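Side-chain contacts in enoyl-CoA hydratase (Mycobacterium avium subsp. paratuberculosis, PDB 4LK5), which probably catalyses the reversible hydration of enoyl-CoA thioesters and belongs to the crotonase-like enoyl-CoA hydratase/isomerase family: residues N57-V61 and P62-G66; E198-A202 and A203-A207. All coordinates share one frame; numbering follows the deposited sequence.

Contact 1: N57-V61 and P62-G66; sequences NSLTV and PVITG
With chi1 at 64°, Thr60 holds OG1 between its own backbone N and carbonyl carbon, a rotation that swings the hydroxyl forward over the first turn of helix 61-76, where it meets Val63 N. Ile64, by contrast, has CG1 beside its backbone N (chi1 -77°), which carries the CG1-CD1 arm across Leu59, both carbons approaching its CB. Thr60 is the N-cap. Its OG1 accepts a weak but fairly straight capping bond from Val63 N at 3.3 Å, while its carbonyl O receives Ile64 N at 3.0 Å. One residue on, Val61 O takes Thr65 N at 2.8 Å. Thr65 OG1 also lies 3.1 Å from Val61 O, but its hydroxyl has Glu117 of helix 113-127 as a stronger partner. Pro62 suits the first turn, since a residue there needs no N-H for the helix; its ring crosses the Thr60 side chain at about a right angle, with CG 3.4 Å from Thr60 OG1. Beside the cap is an apolar contact: Leu59 sets CD2 against Val63 CG1 at 3.7 Å and CB against Ile64 CG1 at 3.9 Å, crossing both side chains roughly at right angles. Leu59 also leans on Ile50 of strand 45-50, and Ile64 on Ile114 and Ile118, so branched aliphatic chains suit this buried side. Threonine thus supplies an acceptor to an N-H of the first turn, which has no preceding helical carbonyl, while Leu59, Val63 and Ile64 join the entering loop to the buried side of the helix by apolar contact.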
loop_
_atom_site.group_PDB
_atom_site.type_symbol
_atom_site.label_atom_id
_atom_site.label_comp_id
_atom_site.label_asym_id
_atom_site.label_seq_id
_atom_site.Cartn_x
_atom_site.Cartn_y
_atom_site.Cartn_z
ATOM N N ASN C 57 -3.522 -16.492 25.375
ATOM C CA ASN C 57 -3.221 -17.343 24.237
ATOM C C ASN C 57 -1.759 -17.218 23.713
ATOM O O ASN C 57 -1.553 -17.140 22.502
ATOM C CB ASN C 57 -4.262 -17.107 23.149
ATOM C CG ASN C 57 -5.689 -17.341 23.643
ATOM O OD1 ASN C 57 -6.580 -16.519 23.432
ATOM N ND2 ASN C 57 -5.912 -18.483 24.279
ATOM N N SER C 58 -0.777 -17.206 24.636
ATOM C CA SER C 58 0.697 -17.315 24.335
ATOM C C SER C 58 0.955 -18.472 23.394
ATOM O O SER C 58 0.140 -19.343 23.299
ATOM C CB SER C 58 1.555 -17.630 25.592
ATOM O OG SER C 58 1.735 -16.533 26.450
ATOM N N LEU C 59 2.110 -18.502 22.742
ATOM C CA LEU C 59 2.399 -19.572 21.795
ATOM C C LEU C 59 3.679 -20.318 22.154
ATOM O O LEU C 59 4.746 -19.723 22.230
ATOM C CB LEU C 59 2.483 -18.985 20.378
ATOM C CG LEU C 59 1.189 -18.497 19.729
ATOM C CD1 LEU C 59 1.392 -18.003 18.296
ATOM C CD2 LEU C 59 0.190 -19.617 19.722
ATOM N N THR C 60 3.558 -21.618 22.408
ATOM C CA THR C 60 4.709 -22.482 22.610
ATOM C C THR C 60 4.971 -23.131 21.291
ATOM O O THR C 60 4.136 -23.058 20.379
ATOM C CB THR C 60 4.389 -23.651 23.537
ATOM O OG1 THR C 60 3.394 -24.482 22.907
ATOM C CG2 THR C 60 3.901 -23.168 24.882
ATOM N N VAL C 61 6.083 -23.844 21.203
ATOM C CA VAL C 61 6.444 -24.508 19.970
ATOM C C VAL C 61 5.474 -25.628 19.587
ATOM O O VAL C 61 5.018 -25.662 18.444
ATOM C CB VAL C 61 7.888 -24.999 20.027
ATOM C CG1 VAL C 61 8.297 -25.592 18.691
ATOM C CG2 VAL C 61 8.797 -23.831 20.379
ATOM N N PRO C 62 5.169 -26.557 20.526
ATOM C CA PRO C 62 4.167 -27.594 20.210
ATOM C C PRO C 62 2.891 -27.031 19.568
ATOM O O PRO C 62 2.396 -27.569 18.578
ATOM C CB PRO C 62 3.844 -28.213 21.582
ATOM C CG PRO C 62 4.810 -27.598 22.575
ATOM C CD PRO C 62 5.849 -26.839 21.806
ATOM N N VAL C 63 2.389 -25.938 20.120
ATOM C CA VAL C 63 1.165 -25.305 19.620
ATOM C C VAL C 63 1.307 -24.609 18.260
ATOM O O VAL C 63 0.415 -24.735 17.412
ATOM C CB VAL C 63 0.588 -24.327 20.668
ATOM C CG1 VAL C 63 -0.244 -23.230 20.033
ATOM C CG2 VAL C 63 -0.263 -25.097 21.666
ATOM N N ILE C 64 2.399 -23.877 18.063
ATOM C CA ILE C 64 2.707 -23.288 16.768
ATOM C C ILE C 64 2.789 -24.412 15.749
ATOM O O ILE C 64 2.233 -24.298 14.660
ATOM C CB ILE C 64 4.034 -22.476 16.787
ATOM C CG1 ILE C 64 3.840 -21.116 17.443
ATOM C CG2 ILE C 64 4.546 -22.191 15.385
ATOM C CD1 ILE C 64 5.134 -20.504 17.971
ATOM N N THR C 65 3.502 -25.486 16.088
ATOM C CA THR C 65 3.563 -26.686 15.229
ATOM C C THR C 65 2.176 -27.238 14.900
ATOM O O THR C 65 1.949 -27.760 13.810
ATOM C CB THR C 65 4.445 -27.790 15.873
ATOM O OG1 THR C 65 5.796 -27.300 15.980
ATOM C CG2 THR C 65 4.408 -29.142 15.031
ATOM N N GLY C 66 1.241 -27.062 15.829
ATOM C CA GLY C 66 -0.100 -27.594 15.666
ATOM C C GLY C 66 -0.941 -26.858 14.648
ATOM O O GLY C 66 -1.587 -27.483 13.798
#

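Contact 2: E198-A202 and A203-A207; sequences ERLPA and AEALA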
loop_
_atom_site.group_PDB
_atom_site.type_symbol
_atom_site.label_atom_id
_atom_site.label_comp_id
_atom_site.label_asym_id
_atom_site.label_seq_id
_atom_site.Cartn_x
_atom_site.Cartn_y
_atom_site.Cartn_z
ATOM N N GLU C 198 2.762 0.676 19.460
ATOM C CA GLU C 198 1.685 1.223 20.311
ATOM C C GLU C 198 0.482 0.296 20.155
ATOM O O GLU C 198 0.371 -0.446 19.177
ATOM C CB GLU C 198 1.246 2.619 19.840
ATOM C CG GLU C 198 2.140 3.778 20.272
ATOM C CD GLU C 198 2.205 3.933 21.784
ATOM O OE1 GLU C 198 1.329 3.369 22.492
ATOM O OE2 GLU C 198 3.135 4.604 22.264
ATOM N N ARG C 199 -0.436 0.344 21.111
ATOM C CA ARG C 199 -1.674 -0.430 21.028
ATOM C C ARG C 199 -2.542 0.261 20.014
ATOM O O ARG C 199 -3.096 1.320 20.282
ATOM C CB ARG C 199 -2.379 -0.486 22.394
ATOM C CG ARG C 199 -1.581 -1.256 23.433
ATOM C CD ARG C 199 -2.238 -1.376 24.789
ATOM N NE ARG C 199 -1.349 -2.102 25.720
ATOM C CZ ARG C 199 -1.746 -2.748 26.821
ATOM N NH1 ARG C 199 -3.032 -2.780 27.161
ATOM N NH2 ARG C 199 -0.854 -3.364 27.589
ATOM N N LEU C 200 -2.631 -0.317 18.831
ATOM C CA LEU C 200 -3.419 0.273 17.755
ATOM C C LEU C 200 -4.867 -0.257 17.859
ATOM O O LEU C 200 -5.096 -1.418 17.544
ATOM C CB LEU C 200 -2.818 -0.088 16.393
ATOM C CG LEU C 200 -3.619 0.545 15.255
ATOM C CD1 LEU C 200 -3.070 1.907 14.926
ATOM C CD2 LEU C 200 -3.609 -0.330 14.021
ATOM N N PRO C 201 -5.835 0.592 18.283
ATOM C CA PRO C 201 -7.225 0.091 18.441
ATOM C C PRO C 201 -7.943 -0.212 17.125
ATOM O O PRO C 201 -7.813 0.513 16.116
ATOM C CB PRO C 201 -7.953 1.224 19.186
ATOM C CG PRO C 201 -7.195 2.463 18.796
ATOM C CD PRO C 201 -5.742 2.049 18.532
ATOM N N ALA C 202 -8.720 -1.277 17.183
ATOM C CA ALA C 202 -9.458 -1.796 16.057
ATOM C C ALA C 202 -9.918 -0.705 15.127
ATOM O O ALA C 202 -9.700 -0.767 13.919
ATOM C CB ALA C 202 -10.659 -2.573 16.562
ATOM N N ALA C 203 -10.581 0.291 15.689
ATOM C CA ALA C 203 -11.267 1.228 14.866
ATOM C C ALA C 203 -10.227 1.964 14.019
ATOM O O ALA C 203 -10.463 2.191 12.854
ATOM C CB ALA C 203 -12.110 2.178 15.721
ATOM N N GLU C 204 -9.069 2.302 14.592
ATOM C CA GLU C 204 -7.986 2.994 13.856
ATOM C C GLU C 204 -7.318 2.022 12.887
ATOM O O GLU C 204 -6.827 2.418 11.838
ATOM C CB GLU C 204 -6.964 3.536 14.841
ATOM C CG GLU C 204 -6.072 4.680 14.368
ATOM C CD GLU C 204 -5.194 5.239 15.508
ATOM O OE1 GLU C 204 -4.044 5.685 15.244
ATOM O OE2 GLU C 204 -5.651 5.228 16.682
ATOM N N ALA C 205 -7.334 0.732 13.217
ATOM C CA ALA C 205 -6.913 -0.290 12.274
ATOM C C ALA C 205 -7.832 -0.437 11.033
ATOM O O ALA C 205 -7.362 -0.706 9.921
ATOM C CB ALA C 205 -6.761 -1.614 13.007
ATOM N N LEU C 206 -9.135 -0.291 11.208
ATOM C CA LEU C 206 -10.043 -0.255 10.055
ATOM C C LEU C 206 -9.700 0.918 9.116
ATOM O O LEU C 206 -9.594 0.738 7.915
ATOM C CB LEU C 206 -11.495 -0.135 10.523
ATOM C CG LEU C 206 -12.646 -0.277 9.481
ATOM C CD1 LEU C 206 -12.575 -1.580 8.709
ATOM C CD2 LEU C 206 -14.007 -0.149 10.162
ATOM N N ALA C 207 -9.501 2.106 9.683
ATOM C CA ALA C 207 -9.232 3.308 8.898
ATOM C C ALA C 207 -7.959 3.159 8.106
ATOM O O ALA C 207 -7.871 3.637 6.984
ATOM C CB ALA C 207 -9.130 4.528 9.810
#
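Leu200 and Glu204 meet at about a right angle, the methyl CD1 of the leucine standing 3.9 Å from Glu204 OE1. The other methyl turns to the helix itself: CD2 rests on Ala205 CB at 3.6 Å, reached because CG lies opposite the backbone N (chi1 -179°). Alanine fits here, its single methyl being small enough for the leucine to come close to the helix backbone, and Leu210 packs on both residues. Glu204, extended beyond CG, slants across the ring of Pro201 and sets OE2 3.7 Å from Pro201 CD; this oxygen and CB lie beside the ring, on a flank exposed to solvent. These contacts mark the passage from the short strand 200-201, outermost of its sheet within the chain, which pairs with strand 161-163 through Leu200 and Phe162, into helix 202-208. Pro201 O opens the helix, taking Ala205 N at 2.9 Å and, weakly, Glu204 N. Ala202 O follows with Leu206 N at 2.8 Å. Proline suits this place, since it joins the turn only as an acceptor, through its carbonyl O. Ala202 and Leu206 touch Val214 of strand 213-215, and Leu206 O and Ala207 O receive weak hydrogen bonds from Arg189 of the second subunit.

Both contacts are helix starts, yet they lie on opposite sides of the centre of the chain, with their own centres 26 Å apart and nearest atoms about 13 Å apart. Contact 1 comes first along the chain, where the loop after strand 45-50 of the six-stranded sheet enters helix 61-76, which packs on helix 113-127. Contact 2 follows much later, leading from the small three-stranded sheet into helix 202-208, next to strand 213-215, the outermost strand of the large sheet within the chain. Contact 1 touches no other chain and is internal to the subunit's fold, whereas residues 198-207 reach both neighbouring subunits, including a salt bridge from Glu198 to Arg230 of the third subunit, which places contact 2 at the assembly's interfaces.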